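Local coordinates for protein putative aminooxidase (Propionibacterium acnes, PDB 2BAC) that probably isomerises polyunsaturated fatty acids, as an FAD-binding member of the flavin-containing amine oxidoreductase family, at residues Cys286-Tyr291 against Gln323-Tyr328. Sequence-based numbering, arbitrary orientation.
With ODT ((11E,13E,15Z)-octadeca-11,13,15-trienoic acid), chain E.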
ATOM      1  N   CYS A 286      -2.761   0.342 -20.745  1.00 23.28           N
ATOM      2  CA  CYS A 286      -2.809   0.988 -22.047  1.00 23.85           C
ATOM      3  C   CYS A 286      -2.000   0.246 -23.082  1.00 24.62           C
ATOM      4  O   CYS A 286      -0.929  -0.272 -22.783  1.00 25.59           O
ATOM      5  CB  CYS A 286      -2.269   2.423 -21.984  1.00 23.99           C
ATOM      6  SG  CYS A 286      -3.015   3.530 -20.751  1.00 25.19           S
ATOM      7  N   LEU A 287      -2.529   0.206 -24.299  1.00 24.91           N
ATOM      8  CA  LEU A 287      -1.755  -0.088 -25.470  1.00 25.65           C
ATOM      9  C   LEU A 287      -1.370   1.273 -26.042  1.00 26.27           C
ATOM     10  O   LEU A 287      -2.149   2.223 -25.967  1.00 25.89           O
ATOM     11  CB  LEU A 287      -2.577  -0.914 -26.457  1.00 25.10           C
ATOM     12  CG  LEU A 287      -3.148  -2.203 -25.845  1.00 24.47           C
ATOM     13  CD1 LEU A 287      -3.982  -2.970 -26.867  1.00 22.18           C
ATOM     14  CD2 LEU A 287      -2.013  -3.065 -25.229  1.00 23.25           C
ATOM     15  N   VAL A 288      -0.151   1.365 -26.571  1.00 27.45           N
ATOM     16  CA  VAL A 288       0.432   2.639 -27.008  1.00 28.17           C
ATOM     17  C   VAL A 288       1.233   2.468 -28.283  1.00 28.83           C
ATOM     18  O   VAL A 288       1.738   1.378 -28.560  1.00 28.64           O
ATOM     19  CB  VAL A 288       1.391   3.237 -25.929  1.00 28.40           C
ATOM     20  CG1 VAL A 288       0.624   3.625 -24.665  1.00 27.30           C
ATOM     21  CG2 VAL A 288       2.500   2.261 -25.595  1.00 28.17           C
ATOM     22  N   LYS A 289       1.319   3.542 -29.066  1.00 30.07           N
ATOM     23  CA  LYS A 289       2.272   3.636 -30.180  1.00 30.96           C
ATOM     24  C   LYS A 289       3.586   4.206 -29.646  1.00 31.00           C
ATOM     25  O   LYS A 289       3.619   4.855 -28.613  1.00 31.36           O
ATOM     26  CB  LYS A 289       1.764   4.575 -31.272  1.00 31.40           C
ATOM     27  CG  LYS A 289       0.452   4.217 -31.881  1.00 32.92           C
ATOM     28  CD  LYS A 289       0.316   4.807 -33.311  1.00 33.92           C
ATOM     29  CE  LYS A 289      -1.094   4.572 -33.931  1.00 35.83           C
ATOM     30  NZ  LYS A 289      -1.404   3.123 -34.237  1.00 37.41           N
ATOM     31  N   GLU A 290       4.665   3.997 -30.369  1.00 31.18           N
ATOM     32  CA  GLU A 290       5.961   4.477 -29.923  1.00 31.66           C
ATOM     33  C   GLU A 290       6.223   3.944 -28.518  1.00 30.82           C
ATOM     34  O   GLU A 290       6.339   4.686 -27.536  1.00 31.30           O
ATOM     35  CB  GLU A 290       6.018   6.005 -29.972  1.00 31.92           C
ATOM     36  CG  GLU A 290       5.631   6.576 -31.322  1.00 33.91           C
ATOM     37  CD  GLU A 290       5.266   8.028 -31.190  1.00 36.19           C
ATOM     38  OE1 GLU A 290       6.093   8.793 -30.620  1.00 42.72           O
ATOM     39  OE2 GLU A 290       4.147   8.412 -31.625  1.00 44.05           O
ATOM     40  N   TYR A 291       6.299   2.628 -28.450  1.00 29.59           N
ATOM     41  CA  TYR A 291       6.462   1.921 -27.193  1.00 28.77           C
ATOM     42  C   TYR A 291       7.666   2.469 -26.452  1.00 28.04           C
ATOM     43  O   TYR A 291       8.732   2.599 -27.038  1.00 28.28           O
ATOM     44  CB  TYR A 291       6.688   0.457 -27.508  1.00 27.73           C
ATOM     45  CG  TYR A 291       6.467  -0.494 -26.384  1.00 27.01           C
ATOM     46  CD1 TYR A 291       5.213  -0.636 -25.815  1.00 25.76           C
ATOM     47  CD2 TYR A 291       7.492  -1.320 -25.941  1.00 26.06           C
ATOM     48  CE1 TYR A 291       4.988  -1.533 -24.819  1.00 25.73           C
ATOM     49  CE2 TYR A 291       7.271  -2.236 -24.937  1.00 27.24           C
ATOM     50  CZ  TYR A 291       6.014  -2.333 -24.377  1.00 25.62           C
ATOM     51  OH  TYR A 291       5.781  -3.227 -23.383  1.00 23.97           O
ATOM     52  N   GLN A 323       2.365  -4.780 -25.851  1.00 23.72           N
ATOM     53  CA  GLN A 323       2.003  -5.190 -24.496  1.00 23.13           C
ATOM     54  C   GLN A 323       1.563  -3.966 -23.684  1.00 22.49           C
ATOM     55  O   GLN A 323       1.692  -2.824 -24.125  1.00 22.22           O
ATOM     56  CB  GLN A 323       3.181  -5.902 -23.794  1.00 22.64           C
ATOM     57  CG  GLN A 323       3.114  -7.415 -23.861  1.00 23.40           C
ATOM     58  CD  GLN A 323       1.922  -8.030 -23.105  1.00 22.60           C
ATOM     59  OE1 GLN A 323       1.188  -7.335 -22.399  1.00 22.22           O
ATOM     60  NE2 GLN A 323       1.737  -9.344 -23.256  1.00 21.49           N
ATOM     61  N   ILE A 324       1.106  -4.226 -22.468  1.00 21.87           N
ATOM     62  CA  ILE A 324       0.472  -3.227 -21.640  1.00 21.79           C
ATOM     63  C   ILE A 324       1.437  -2.279 -20.950  1.00 21.86           C
ATOM     64  O   ILE A 324       2.366  -2.700 -20.241  1.00 21.14           O
ATOM     65  CB  ILE A 324      -0.380  -3.895 -20.534  1.00 21.71           C
ATOM     66  CG1 ILE A 324      -1.512  -4.728 -21.157  1.00 21.63           C
ATOM     67  CG2 ILE A 324      -0.908  -2.828 -19.567  1.00 21.05           C
ATOM     68  CD1 ILE A 324      -2.584  -3.919 -21.914  1.00 22.63           C
ATOM     69  N   ILE A 325       1.184  -0.987 -21.148  1.00 21.61           N
ATOM     70  CA  ILE A 325       1.805   0.058 -20.347  1.00 21.26           C
ATOM     71  C   ILE A 325       0.771   0.629 -19.397  1.00 21.05           C
ATOM     72  O   ILE A 325      -0.269   1.140 -19.834  1.00 21.20           O
ATOM     73  CB  ILE A 325       2.333   1.229 -21.218  1.00 21.39           C
ATOM     74  CG1 ILE A 325       3.354   0.734 -22.252  1.00 19.23           C
ATOM     75  CG2 ILE A 325       2.896   2.315 -20.299  1.00 21.41           C
ATOM     76  CD1 ILE A 325       4.593   0.107 -21.641  1.00 20.02           C
ATOM     77  N   THR A 326       1.055   0.546 -18.100  1.00 21.00           N
ATOM     78  CA  THR A 326       0.156   1.089 -17.081  1.00 20.24           C
ATOM     79  C   THR A 326       0.599   2.478 -16.692  1.00 20.12           C
ATOM     80  O   THR A 326       1.798   2.741 -16.550  1.00 19.62           O
ATOM     81  CB  THR A 326       0.044   0.182 -15.821  1.00 20.71           C
ATOM     82  OG1 THR A 326       1.328  -0.372 -15.474  1.00 18.17           O
ATOM     83  CG2 THR A 326      -1.000  -0.939 -16.068  1.00 19.19           C
ATOM     84  N   THR A 327      -0.388   3.371 -16.569  1.00 20.41           N
ATOM     85  CA  THR A 327      -0.180   4.745 -16.106  1.00 20.22           C
ATOM     86  C   THR A 327      -0.742   4.926 -14.710  1.00 20.62           C
ATOM     87  O   THR A 327      -1.696   4.226 -14.328  1.00 20.67           O
ATOM     88  CB  THR A 327      -0.870   5.754 -17.028  1.00 20.57           C
ATOM     89  OG1 THR A 327      -2.302   5.558 -16.998  1.00 18.75           O
ATOM     90  CG2 THR A 327      -0.288   5.656 -18.482  1.00 19.22           C
ATOM     91  N   TYR A 328      -0.172   5.884 -13.967  1.00 20.71           N
ATOM     92  CA  TYR A 328      -0.522   6.119 -12.558  1.00 20.68           C
ATOM     93  C   TYR A 328      -0.776   7.594 -12.238  1.00 21.03           C
ATOM     94  O   TYR A 328       0.068   8.461 -12.525  1.00 20.98           O
ATOM     95  CB  TYR A 328       0.574   5.553 -11.639  1.00 20.75           C
ATOM     96  CG  TYR A 328       0.857   4.099 -11.932  1.00 20.72           C
ATOM     97  CD1 TYR A 328       0.261   3.089 -11.190  1.00 20.67           C
ATOM     98  CD2 TYR A 328       1.671   3.735 -13.015  1.00 21.96           C
ATOM     99  CE1 TYR A 328       0.491   1.746 -11.482  1.00 21.55           C
ATOM    100  CE2 TYR A 328       1.908   2.398 -13.326  1.00 21.17           C
ATOM    101  CZ  TYR A 328       1.316   1.406 -12.562  1.00 21.98           C
ATOM    102  OH  TYR A 328       1.554   0.093 -12.884  1.00 20.87           O
TER
HETATM  103  O1  ODT E1001      11.290   3.087 -11.135  1.00 41.15           O
HETATM  104  C1  ODT E1001      11.605   2.175 -11.919  1.00 39.33           C
HETATM  105  O2  ODT E1001      12.797   1.887 -12.177  1.00 40.25           O
HETATM  106  C2  ODT E1001      10.471   1.422 -12.551  1.00 37.20           C
HETATM  107  C3  ODT E1001       9.181   1.860 -11.857  1.00 35.65           C
HETATM  108  C4  ODT E1001       7.960   1.683 -12.750  1.00 34.67           C
HETATM  109  C5  ODT E1001       6.835   2.596 -12.281  1.00 33.01           C
HETATM  110  C6  ODT E1001       5.813   1.769 -11.529  1.00 32.14           C
HETATM  111  C7  ODT E1001       4.858   2.609 -10.707  1.00 30.08           C
HETATM  112  C8  ODT E1001       4.696   2.002  -9.325  1.00 30.59           C
HETATM  113  C9  ODT E1001       3.276   2.271  -8.892  1.00 32.43           C
HETATM  114  C10 ODT E1001       2.941   2.111  -7.410  1.00 32.56           C
HETATM  115  C11 ODT E1001       3.961   1.528  -6.459  1.00 32.31           C
HETATM  116  C12 ODT E1001       3.491   1.512  -5.219  1.00 33.68           C
HETATM  117  C13 ODT E1001       4.136   1.048  -3.994  1.00 34.14           C
HETATM  118  C14 ODT E1001       5.339   0.531  -3.874  1.00 33.86           C
HETATM  119  C15 ODT E1001       5.730   0.151  -2.520  1.00 33.67           C
HETATM  120  C16 ODT E1001       6.925  -0.377  -2.236  1.00 34.73           C
HETATM  121  C17 ODT E1001       8.003  -0.645  -3.275  1.00 33.98           C
HETATM  122  C18 ODT E1001       9.229  -1.246  -2.606  1.00 33.03           C
HETATM  123  O   HOH W   1       1.639  -1.133 -26.412  1.00 21.18           O
HETATM  124  O   HOH W   2       5.005  -3.450 -20.850  1.00 16.72           O
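Cys286 and Ile325 form the antiparallel, hydrogen-bonded pair that joins the two segments. Ile325 N donates to Cys286 O at 2.8 Å, with an N-H...O angle of 164°. The return bond, from Cys286 N to Ile325 O, is more bent, at 143°. Cys286 O also takes a CA-H...O contact from Ile324.

Packing is tight around this pair. Leu287 and Ile324 meet on one face of the sheet, where CD2 of Leu287 lies 3.5 Å from CD1 of Ile324, closer than usual for two carbons. On the face of Cys286, Ile325 holds CG1 beside its backbone N (chi1 -58°). CG1 there meets CG2 of Val288 at 3.8 Å, the two side chains crossing at about a right angle. CD1 of Ile325 reaches CE1 of Tyr291 obliquely. The SG of Cys286 touches Thr327 CG2 more loosely.

Beyond Cys286 the strands diverge, and a water bridges the next backbone groups. It accepts from Val288 N and lies 2.8 Å from Gln323 O, to which it probably donates. Gln323 O also lies at the edge of the Tyr291 ring, 3.6 Å from CE1. A second water donates to both Tyr291 OH and Ile324 O. That hydroxyl is further hydrogen-bonded to Trp317 O. The exposed turn at Lys289 and Glu290 is held from elsewhere: Lys289 NZ forms a salt bridge with Glu360, and Glu290 O bonds to His357.

The contact lies at the end of strand 277-288 and the start of strand 325-330, in the mixed sheet. Strand 359-373 flanks the first, and strand 312-315 the second. Further along, Tyr328 offers a ring face to C9 of the bound octadecatrienoic acid and also touches the FAD, so strand 325-330 leads from this contact, inside the sheet, to the bound fatty acid and flavin.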